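Local coordinates for protein glutamate racemase (Francisella tularensis subsp. tularensis, PDB 3OUT) that belongs to the Asp/Glu/hydantoin racemase family, alpha/beta proteins with two parallel-sheet domains, and holds D-glutamic acid in a pocket, at residues Val105-Thr119 with Ile132-Cys146. Numbering follows the deposited sequence.
Sequences VSLVDNLNTVGVIAT and IHKKNPNIEVYSNPC
Two neighbouring strands of a parallel sheet, 113-118 and 140-145, the latter the outermost strand of the sheet within this chain, meet here as Val-114 pairs with Val-141. The amide of Val-114 points almost straight at Glu-140 O (2.8 Å), and Tyr-142 N donates to Val-114 O; Val-116 repeats the alternation with Tyr-142 and Asn-144. At the entry to the ladder, Asn-112 O accepts a hydrogen bond from Glu-140 N, while a water donates to both Asn-112 O and Asn-138 O. Thr-113 OG1 gives its proton to Glu-140 OE1 (2.8 Å), on the anti side of the carboxylate and 29° out of its plane. With OG1 beside the backbone N (chi1 -53°), Thr-113 turns CG2 to the edge of the Tyr-142 ring, 3.9 Å from CE2.

Helices 120-125 and 127-135 link the strands in a beta-alpha-beta crossover, and the last turn of 127-135 comes over the face carrying Val-114 and Val-116, where Ile-132 CD1 reaches both; Ile-132 CG1 also lies against Val-105 CG2 (4.0 Å) of helix 100-106, and CD1 meets Val-108 CG2 nearly at right angles. Just ahead of the second strand, Ile-139 CG2 meets Val-114 CG2 at 3.9 Å. Farther out, the bent chain of Lys-135 runs over Val-105 CG1 and Asp-109; its NZ stays 4.2 Å from Asp-109 OD2, beyond salt-bridge range. At the far end, Cys-146 SG packs on Ile-117 CG2 (3.5 Å), and Thr-119, whose OG1 is hydrogen-bonded to Thr-79 OG1, touches the bound D-glutamic acid.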
ATOM      1  N   VAL B 105     -31.120   6.290  -1.129  1.00  8.96           N
ATOM      2  CA  VAL B 105     -32.168   6.107  -0.123  1.00  9.40           C
ATOM      3  C   VAL B 105     -33.222   7.185  -0.326  1.00 10.49           C
ATOM      4  O   VAL B 105     -34.439   6.917  -0.245  1.00 12.08           O
ATOM      5  CB  VAL B 105     -31.579   6.160   1.290  1.00  9.37           C
ATOM      6  CG1 VAL B 105     -32.716   6.239   2.377  1.00  8.97           C
ATOM      7  CG2 VAL B 105     -30.693   4.930   1.488  1.00 10.80           C
ATOM      8  N   SER B 106     -32.749   8.411  -0.596  1.00 12.23           N
ATOM      9  CA  SER B 106     -33.655   9.552  -0.770  1.00 11.67           C
ATOM     10  C   SER B 106     -34.637   9.342  -1.952  1.00 13.15           C
ATOM     11  O   SER B 106     -35.682   9.979  -2.016  1.00 13.99           O
ATOM     12  CB  SER B 106     -32.869  10.864  -0.924  1.00 13.05           C
ATOM     13  OG  SER B 106     -32.371  11.040  -2.242  1.00 10.34           O
ATOM     14  N   LEU B 107     -34.292   8.479  -2.880  1.00 11.88           N
ATOM     15  CA  LEU B 107     -35.134   8.220  -4.044  1.00 11.93           C
ATOM     16  C   LEU B 107     -36.134   7.089  -3.905  1.00 12.85           C
ATOM     17  O   LEU B 107     -36.947   6.905  -4.817  1.00 14.89           O
ATOM     18  CB  LEU B 107     -34.217   7.985  -5.270  1.00 11.99           C
ATOM     19  CG  LEU B 107     -33.351   9.188  -5.695  1.00 12.49           C
ATOM     20  CD1 LEU B 107     -32.317   8.759  -6.741  1.00 12.51           C
ATOM     21  CD2 LEU B 107     -34.179  10.302  -6.295  1.00 16.56           C
ATOM     22  N   VAL B 108     -36.144   6.361  -2.787  1.00 11.38           N
ATOM     23  CA  VAL B 108     -36.984   5.176  -2.602  1.00 11.48           C
ATOM     24  C   VAL B 108     -37.752   5.163  -1.277  1.00 13.19           C
ATOM     25  O   VAL B 108     -38.465   4.189  -0.997  1.00 14.14           O
ATOM     26  CB  VAL B 108     -36.184   3.865  -2.719  1.00 11.75           C
ATOM     27  CG1 VAL B 108     -35.476   3.774  -4.077  1.00 11.54           C
ATOM     28  CG2 VAL B 108     -35.162   3.701  -1.567  1.00 11.43           C
ATOM     29  N   ASP B 109     -37.564   6.186  -0.439  1.00 14.97           N
ATOM     30  CA  ASP B 109     -38.010   6.042   0.956  1.00 15.73           C
ATOM     31  C   ASP B 109     -39.521   6.278   1.128  1.00 17.35           C
ATOM     32  O   ASP B 109     -40.012   6.167   2.265  1.00 17.10           O
ATOM     33  CB  ASP B 109     -37.150   6.853   1.940  1.00 16.61           C
ATOM     34  CG  ASP B 109     -37.145   8.332   1.648  1.00 19.45           C
ATOM     35  OD1 ASP B 109     -37.920   8.809   0.775  1.00 20.35           O
ATOM     36  OD2 ASP B 109     -36.345   9.043   2.301  1.00 24.01           O
ATOM     37  N   ASN B 110     -40.237   6.527   0.023  1.00 16.81           N
ATOM     38  CA  ASN B 110     -41.709   6.452   0.016  1.00 18.71           C
ATOM     39  C   ASN B 110     -42.319   5.205  -0.626  1.00 17.95           C
ATOM     40  O   ASN B 110     -43.541   5.107  -0.747  1.00 18.92           O
ATOM     41  CB  ASN B 110     -42.302   7.718  -0.590  1.00 20.31           C
ATOM     42  CG  ASN B 110     -42.028   8.949   0.282  1.00 25.14           C
ATOM     43  OD1 ASN B 110     -42.274   8.929   1.499  1.00 29.59           O
ATOM     44  ND2 ASN B 110     -41.479  10.003  -0.326  1.00 28.13           N
ATOM     45  N   LEU B 111     -41.497   4.224  -0.988  1.00 15.14           N
ATOM     46  CA  LEU B 111     -41.992   2.993  -1.546  1.00 14.74           C
ATOM     47  C   LEU B 111     -42.260   1.990  -0.445  1.00 14.29           C
ATOM     48  O   LEU B 111     -41.822   2.189   0.672  1.00 14.49           O
ATOM     49  CB  LEU B 111     -40.972   2.445  -2.549  1.00 14.14           C
ATOM     50  CG  LEU B 111     -40.703   3.425  -3.689  1.00 14.94           C
ATOM     51  CD1 LEU B 111     -39.635   2.838  -4.622  1.00 13.59           C
ATOM     52  CD2 LEU B 111     -41.971   3.788  -4.486  1.00 15.72           C
ATOM     53  N   ASN B 112     -42.962   0.919  -0.772  1.00 14.42           N
ATOM     54  CA  ASN B 112     -43.247  -0.163   0.146  1.00 14.57           C
ATOM     55  C   ASN B 112     -42.290  -1.351   0.011  1.00 13.18           C
ATOM     56  O   ASN B 112     -41.973  -2.021   0.998  1.00 11.83           O
ATOM     57  CB  ASN B 112     -44.658  -0.670  -0.131  1.00 16.84           C
ATOM     58  CG  ASN B 112     -45.663   0.444  -0.120  1.00 21.62           C
ATOM     59  OD1 ASN B 112     -46.335   0.705  -1.134  1.00 30.10           O
ATOM     60  ND2 ASN B 112     -45.752   1.132   0.999  1.00 22.57           N
ATOM     61  N   THR B 113     -41.821  -1.591  -1.220  1.00 13.82           N
ATOM     62  CA  THR B 113     -41.008  -2.767  -1.533  1.00 13.86           C
ATOM     63  C   THR B 113     -39.900  -2.363  -2.522  1.00 13.72           C
ATOM     64  O   THR B 113     -40.186  -1.832  -3.589  1.00 14.04           O
ATOM     65  CB  THR B 113     -41.898  -3.855  -2.151  1.00 15.15           C
ATOM     66  OG1 THR B 113     -43.020  -4.101  -1.274  1.00 15.71           O
ATOM     67  CG2 THR B 113     -41.111  -5.104  -2.310  1.00 15.58           C
ATOM     68  N   VAL B 114     -38.632  -2.531  -2.103  1.00 12.60           N
ATOM     69  CA  VAL B 114     -37.468  -2.035  -2.868  1.00 12.73           C
ATOM     70  C   VAL B 114     -36.468  -3.174  -3.039  1.00 11.10           C
ATOM     71  O   VAL B 114     -36.229  -3.946  -2.108  1.00 11.89           O
ATOM     72  CB  VAL B 114     -36.781  -0.870  -2.097  1.00 12.47           C
ATOM     73  CG1 VAL B 114     -35.517  -0.332  -2.870  1.00 15.05           C
ATOM     74  CG2 VAL B 114     -37.766   0.267  -1.924  1.00 14.96           C
ATOM     75  N   GLY B 115     -35.909  -3.298  -4.243  1.00 11.28           N
ATOM     76  CA  GLY B 115     -34.784  -4.161  -4.489  1.00 10.82           C
ATOM     77  C   GLY B 115     -33.498  -3.365  -4.581  1.00  9.99           C
ATOM     78  O   GLY B 115     -33.492  -2.219  -4.992  1.00 10.00           O
ATOM     79  N   VAL B 116     -32.404  -4.016  -4.205  1.00 10.29           N
ATOM     80  CA  VAL B 116     -31.037  -3.444  -4.312  1.00 10.36           C
ATOM     81  C   VAL B 116     -30.083  -4.478  -4.897  1.00  9.72           C
ATOM     82  O   VAL B 116     -30.027  -5.622  -4.447  1.00  9.62           O
ATOM     83  CB  VAL B 116     -30.508  -3.039  -2.934  1.00 11.48           C
ATOM     84  CG1 VAL B 116     -29.145  -2.321  -3.048  1.00 10.13           C
ATOM     85  CG2 VAL B 116     -31.487  -2.077  -2.276  1.00 13.19           C
ATOM     86  N   ILE B 117     -29.289  -4.033  -5.862  1.00  9.04           N
ATOM     87  CA  ILE B 117     -28.155  -4.827  -6.360  1.00  9.48           C
ATOM     88  C   ILE B 117     -26.909  -3.996  -6.172  1.00  9.28           C
ATOM     89  O   ILE B 117     -26.936  -2.771  -6.359  1.00  9.25           O
ATOM     90  CB  ILE B 117     -28.272  -5.284  -7.844  1.00  8.92           C
ATOM     91  CG1 ILE B 117     -28.643  -4.126  -8.793  1.00  8.81           C
ATOM     92  CG2 ILE B 117     -29.309  -6.434  -7.937  1.00  9.07           C
ATOM     93  CD1 ILE B 117     -28.566  -4.427 -10.305  1.00 10.67           C
ATOM     94  N   ALA B 118     -25.804  -4.672  -5.847  1.00  8.35           N
ATOM     95  CA  ALA B 118     -24.552  -3.983  -5.569  1.00  7.69           C
ATOM     96  C   ALA B 118     -23.429  -4.986  -5.484  1.00  8.19           C
ATOM     97  O   ALA B 118     -23.652  -6.186  -5.599  1.00  8.70           O
ATOM     98  CB  ALA B 118     -24.669  -3.148  -4.216  1.00  8.12           C
ATOM     99  N   THR B 119     -22.235  -4.494  -5.205  1.00  7.78           N
ATOM    100  CA  THR B 119     -21.098  -5.398  -5.012  1.00  7.87           C
ATOM    101  C   THR B 119     -21.302  -6.310  -3.806  1.00  8.25           C
ATOM    102  O   THR B 119     -22.079  -6.010  -2.885  1.00  7.15           O
ATOM    103  CB  THR B 119     -19.783  -4.656  -4.783  1.00  7.78           C
ATOM    104  OG1 THR B 119     -19.881  -3.915  -3.551  1.00  8.10           O
ATOM    105  CG2 THR B 119     -19.386  -3.718  -5.933  1.00  9.09           C
ATOM    106  N   ILE B 132     -32.169   2.494   4.501  1.00 10.22           N
ATOM    107  CA  ILE B 132     -33.573   2.590   4.097  1.00 10.67           C
ATOM    108  C   ILE B 132     -34.430   2.438   5.334  1.00 11.48           C
ATOM    109  O   ILE B 132     -35.366   3.205   5.541  1.00 12.63           O
ATOM    110  CB  ILE B 132     -33.936   1.549   3.018  1.00 10.68           C
ATOM    111  CG1 ILE B 132     -33.218   1.880   1.708  1.00 10.52           C
ATOM    112  CG2 ILE B 132     -35.468   1.478   2.792  1.00  7.43           C
ATOM    113  CD1 ILE B 132     -33.208   0.747   0.667  1.00 11.02           C
ATOM    114  N   HIS B 133     -34.091   1.461   6.176  1.00 10.63           N
ATOM    115  CA  HIS B 133     -34.850   1.223   7.412  1.00 11.26           C
ATOM    116  C   HIS B 133     -34.746   2.327   8.472  1.00 11.79           C
ATOM    117  O   HIS B 133     -35.691   2.492   9.281  1.00 13.05           O
ATOM    118  CB  HIS B 133     -34.504  -0.144   7.990  1.00 10.20           C
ATOM    119  CG  HIS B 133     -35.025  -1.291   7.174  1.00 11.38           C
ATOM    120  ND1 HIS B 133     -34.377  -2.513   7.116  1.00 10.37           N
ATOM    121  CD2 HIS B 133     -36.110  -1.401   6.375  1.00 10.90           C
ATOM    122  CE1 HIS B 133     -35.044  -3.318   6.295  1.00 11.11           C
ATOM    123  NE2 HIS B 133     -36.113  -2.665   5.851  1.00 11.59           N
ATOM    124  N   LYS B 134     -33.677   3.114   8.428  1.00 11.32           N
ATOM    125  CA  LYS B 134     -33.573   4.325   9.249  1.00 12.61           C
ATOM    126  C   LYS B 134     -34.624   5.367   8.899  1.00 13.44           C
ATOM    127  O   LYS B 134     -35.049   6.114   9.770  1.00 13.40           O
ATOM    128  CB  LYS B 134     -32.186   4.970   9.152  1.00 14.36           C
ATOM    129  CG  LYS B 134     -31.133   4.205   9.915  1.00 18.12           C
ATOM    130  CD  LYS B 134     -29.788   4.934   9.855  1.00 22.58           C
ATOM    131  CE  LYS B 134     -28.672   4.112  10.522  1.00 24.51           C
ATOM    132  NZ  LYS B 134     -28.970   3.902  11.949  1.00 28.00           N
ATOM    133  N   LYS B 135     -35.033   5.420   7.625  1.00 12.65           N
ATOM    134  CA  LYS B 135     -36.142   6.278   7.179  1.00 13.14           C
ATOM    135  C   LYS B 135     -37.471   5.641   7.499  1.00 14.13           C
ATOM    136  O   LYS B 135     -38.393   6.315   8.010  1.00 12.77           O
ATOM    137  CB  LYS B 135     -36.058   6.522   5.666  1.00 13.75           C
ATOM    138  CG  LYS B 135     -34.832   7.314   5.232  1.00 14.58           C
ATOM    139  CD  LYS B 135     -34.838   8.764   5.657  1.00 14.80           C
ATOM    140  CE  LYS B 135     -33.705   9.526   4.994  1.00 14.34           C
ATOM    141  NZ  LYS B 135     -33.861  11.018   5.087  1.00 18.89           N
ATOM    142  N   ASN B 136     -37.614   4.345   7.208  1.00 12.42           N
ATOM    143  CA  ASN B 136     -38.839   3.624   7.523  1.00 13.17           C
ATOM    144  C   ASN B 136     -38.577   2.136   7.653  1.00 13.90           C
ATOM    145  O   ASN B 136     -38.323   1.485   6.660  1.00 12.76           O
ATOM    146  CB  ASN B 136     -39.866   3.881   6.439  1.00 12.86           C
ATOM    147  CG  ASN B 136     -41.242   3.252   6.736  1.00 12.74           C
ATOM    148  OD1 ASN B 136     -41.427   2.387   7.601  1.00 14.34           O
ATOM    149  ND2 ASN B 136     -42.200   3.656   5.925  1.00 19.18           N
ATOM    150  N   PRO B 137     -38.708   1.593   8.867  1.00 14.16           N
ATOM    151  CA  PRO B 137     -38.324   0.214   9.132  1.00 14.87           C
ATOM    152  C   PRO B 137     -39.273  -0.791   8.522  1.00 14.55           C
ATOM    153  O   PRO B 137     -38.955  -1.957   8.449  1.00 16.57           O
ATOM    154  CB  PRO B 137     -38.316   0.139  10.667  1.00 15.69           C
ATOM    155  CG  PRO B 137     -39.254   1.279  11.085  1.00 15.35           C
ATOM    156  CD  PRO B 137     -39.134   2.304  10.090  1.00 15.12           C
ATOM    157  N   ASN B 138     -40.421  -0.336   8.030  1.00 14.93           N
ATOM    158  CA  ASN B 138     -41.377  -1.256   7.447  1.00 15.58           C
ATOM    159  C   ASN B 138     -41.316  -1.390   5.933  1.00 14.92           C
ATOM    160  O   ASN B 138     -42.067  -2.186   5.365  1.00 15.70           O
ATOM    161  CB  ASN B 138     -42.769  -0.898   7.931  1.00 16.36           C
ATOM    162  CG  ASN B 138     -42.941  -1.261   9.396  1.00 19.77           C
ATOM    163  OD1 ASN B 138     -42.629  -2.393   9.824  1.00 26.24           O
ATOM    164  ND2 ASN B 138     -43.371  -0.312  10.170  1.00 23.08           N
ATOM    165  N   ILE B 139     -40.387  -0.670   5.296  1.00 13.43           N
ATOM    166  CA  ILE B 139     -40.097  -0.881   3.874  1.00 12.53           C
ATOM    167  C   ILE B 139     -39.443  -2.260   3.739  1.00 13.32           C
ATOM    168  O   ILE B 139     -38.503  -2.619   4.483  1.00 13.32           O
ATOM    169  CB  ILE B 139     -39.205   0.227   3.280  1.00 12.33           C
ATOM    170  CG1 ILE B 139     -39.904   1.586   3.337  1.00 12.57           C
ATOM    171  CG2 ILE B 139     -38.818  -0.142   1.848  1.00 11.22           C
ATOM    172  CD1 ILE B 139     -39.053   2.761   2.931  1.00 15.90           C
ATOM    173  N   GLU B 140     -39.941  -3.039   2.792  1.00 12.55           N
ATOM    174  CA  GLU B 140     -39.419  -4.363   2.509  1.00 12.45           C
ATOM    175  C   GLU B 140     -38.253  -4.158   1.574  1.00 11.82           C
ATOM    176  O   GLU B 140     -38.428  -3.587   0.495  1.00 11.64           O
ATOM    177  CB  GLU B 140     -40.485  -5.230   1.811  1.00 12.74           C
ATOM    178  CG  GLU B 140     -41.633  -5.544   2.687  1.00 17.68           C
ATOM    179  CD  GLU B 140     -42.756  -6.249   1.963  1.00 23.35           C
ATOM    180  OE1 GLU B 140     -42.905  -6.118   0.721  1.00 27.53           O
ATOM    181  OE2 GLU B 140     -43.515  -6.927   2.660  1.00 25.11           O
ATOM    182  N   VAL B 141     -37.071  -4.602   2.000  1.00 10.92           N
ATOM    183  CA  VAL B 141     -35.838  -4.472   1.191  1.00 11.05           C
ATOM    184  C   VAL B 141     -35.254  -5.843   0.836  1.00 10.90           C
ATOM    185  O   VAL B 141     -34.975  -6.644   1.716  1.00 13.46           O
ATOM    186  CB  VAL B 141     -34.778  -3.630   1.906  1.00 10.92           C
ATOM    187  CG1 VAL B 141     -33.519  -3.460   0.992  1.00 10.00           C
ATOM    188  CG2 VAL B 141     -35.326  -2.264   2.315  1.00 10.31           C
ATOM    189  N   TYR B 142     -35.167  -6.113  -0.466  1.00 11.19           N
ATOM    190  CA  TYR B 142     -34.578  -7.340  -0.996  1.00 11.90           C
ATOM    191  C   TYR B 142     -33.245  -6.991  -1.676  1.00 12.04           C
ATOM    192  O   TYR B 142     -33.187  -6.119  -2.537  1.00 12.45           O
ATOM    193  CB  TYR B 142     -35.511  -7.950  -2.019  1.00 12.85           C
ATOM    194  CG  TYR B 142     -36.790  -8.476  -1.410  1.00 15.96           C
ATOM    195  CD1 TYR B 142     -36.820  -9.709  -0.752  1.00 18.37           C
ATOM    196  CD2 TYR B 142     -37.941  -7.743  -1.507  1.00 17.40           C
ATOM    197  CE1 TYR B 142     -38.015 -10.198  -0.213  1.00 21.15           C
ATOM    198  CE2 TYR B 142     -39.136  -8.203  -0.971  1.00 20.70           C
ATOM    199  CZ  TYR B 142     -39.167  -9.423  -0.333  1.00 21.98           C
ATOM    200  OH  TYR B 142     -40.385  -9.847   0.160  1.00 27.18           O
ATOM    201  N   SER B 143     -32.189  -7.660  -1.247  1.00 12.28           N
ATOM    202  CA  SER B 143     -30.851  -7.337  -1.711  1.00 12.51           C
ATOM    203  C   SER B 143     -30.180  -8.555  -2.308  1.00 13.43           C
ATOM    204  O   SER B 143     -30.309  -9.674  -1.770  1.00 13.83           O
ATOM    205  CB  SER B 143     -30.024  -6.849  -0.532  1.00 12.71           C
ATOM    206  OG  SER B 143     -30.553  -5.671   0.063  1.00 13.30           O
ATOM    207  N   ASN B 144     -29.442  -8.350  -3.399  1.00 11.97           N
ATOM    208  CA  ASN B 144     -28.683  -9.442  -4.017  1.00 12.03           C
ATOM    209  C   ASN B 144     -27.366  -8.922  -4.600  1.00 10.88           C
ATOM    210  O   ASN B 144     -27.387  -8.005  -5.381  1.00 10.96           O
ATOM    211  CB  ASN B 144     -29.498 -10.135  -5.111  1.00 12.53           C
ATOM    212  CG  ASN B 144     -29.047 -11.574  -5.376  1.00 13.56           C
ATOM    213  OD1 ASN B 144     -28.675 -12.295  -4.447  1.00 16.92           O
ATOM    214  ND2 ASN B 144     -29.114 -12.001  -6.648  1.00 14.04           N
ATOM    215  N   PRO B 145     -26.220  -9.561  -4.240  1.00  9.99           N
ATOM    216  CA  PRO B 145     -24.955  -9.150  -4.861  1.00 10.16           C
ATOM    217  C   PRO B 145     -24.865  -9.574  -6.342  1.00 10.41           C
ATOM    218  O   PRO B 145     -25.462 -10.574  -6.741  1.00 11.49           O
ATOM    219  CB  PRO B 145     -23.904  -9.853  -4.004  1.00 10.70           C
ATOM    220  CG  PRO B 145     -24.546 -10.979  -3.441  1.00 12.86           C
ATOM    221  CD  PRO B 145     -26.019 -10.670  -3.304  1.00 10.44           C
ATOM    222  N   CYS B 146     -24.146  -8.797  -7.160  1.00 10.30           N
ATOM    223  CA  CYS B 146     -23.949  -9.128  -8.569  1.00  9.79           C
ATOM    224  C   CYS B 146     -22.460  -9.150  -8.854  1.00  9.10           C
ATOM    225  O   CYS B 146     -21.951  -8.331  -9.624  1.00 10.11           O
ATOM    226  CB  CYS B 146     -24.627  -8.119  -9.469  1.00  9.92           C
ATOM    227  SG  CYS B 146     -26.460  -8.037  -9.288  1.00 11.82           S
TER
HETATM  228  O   HOH W   1     -43.841  -2.294   3.296  1.00 27.90           O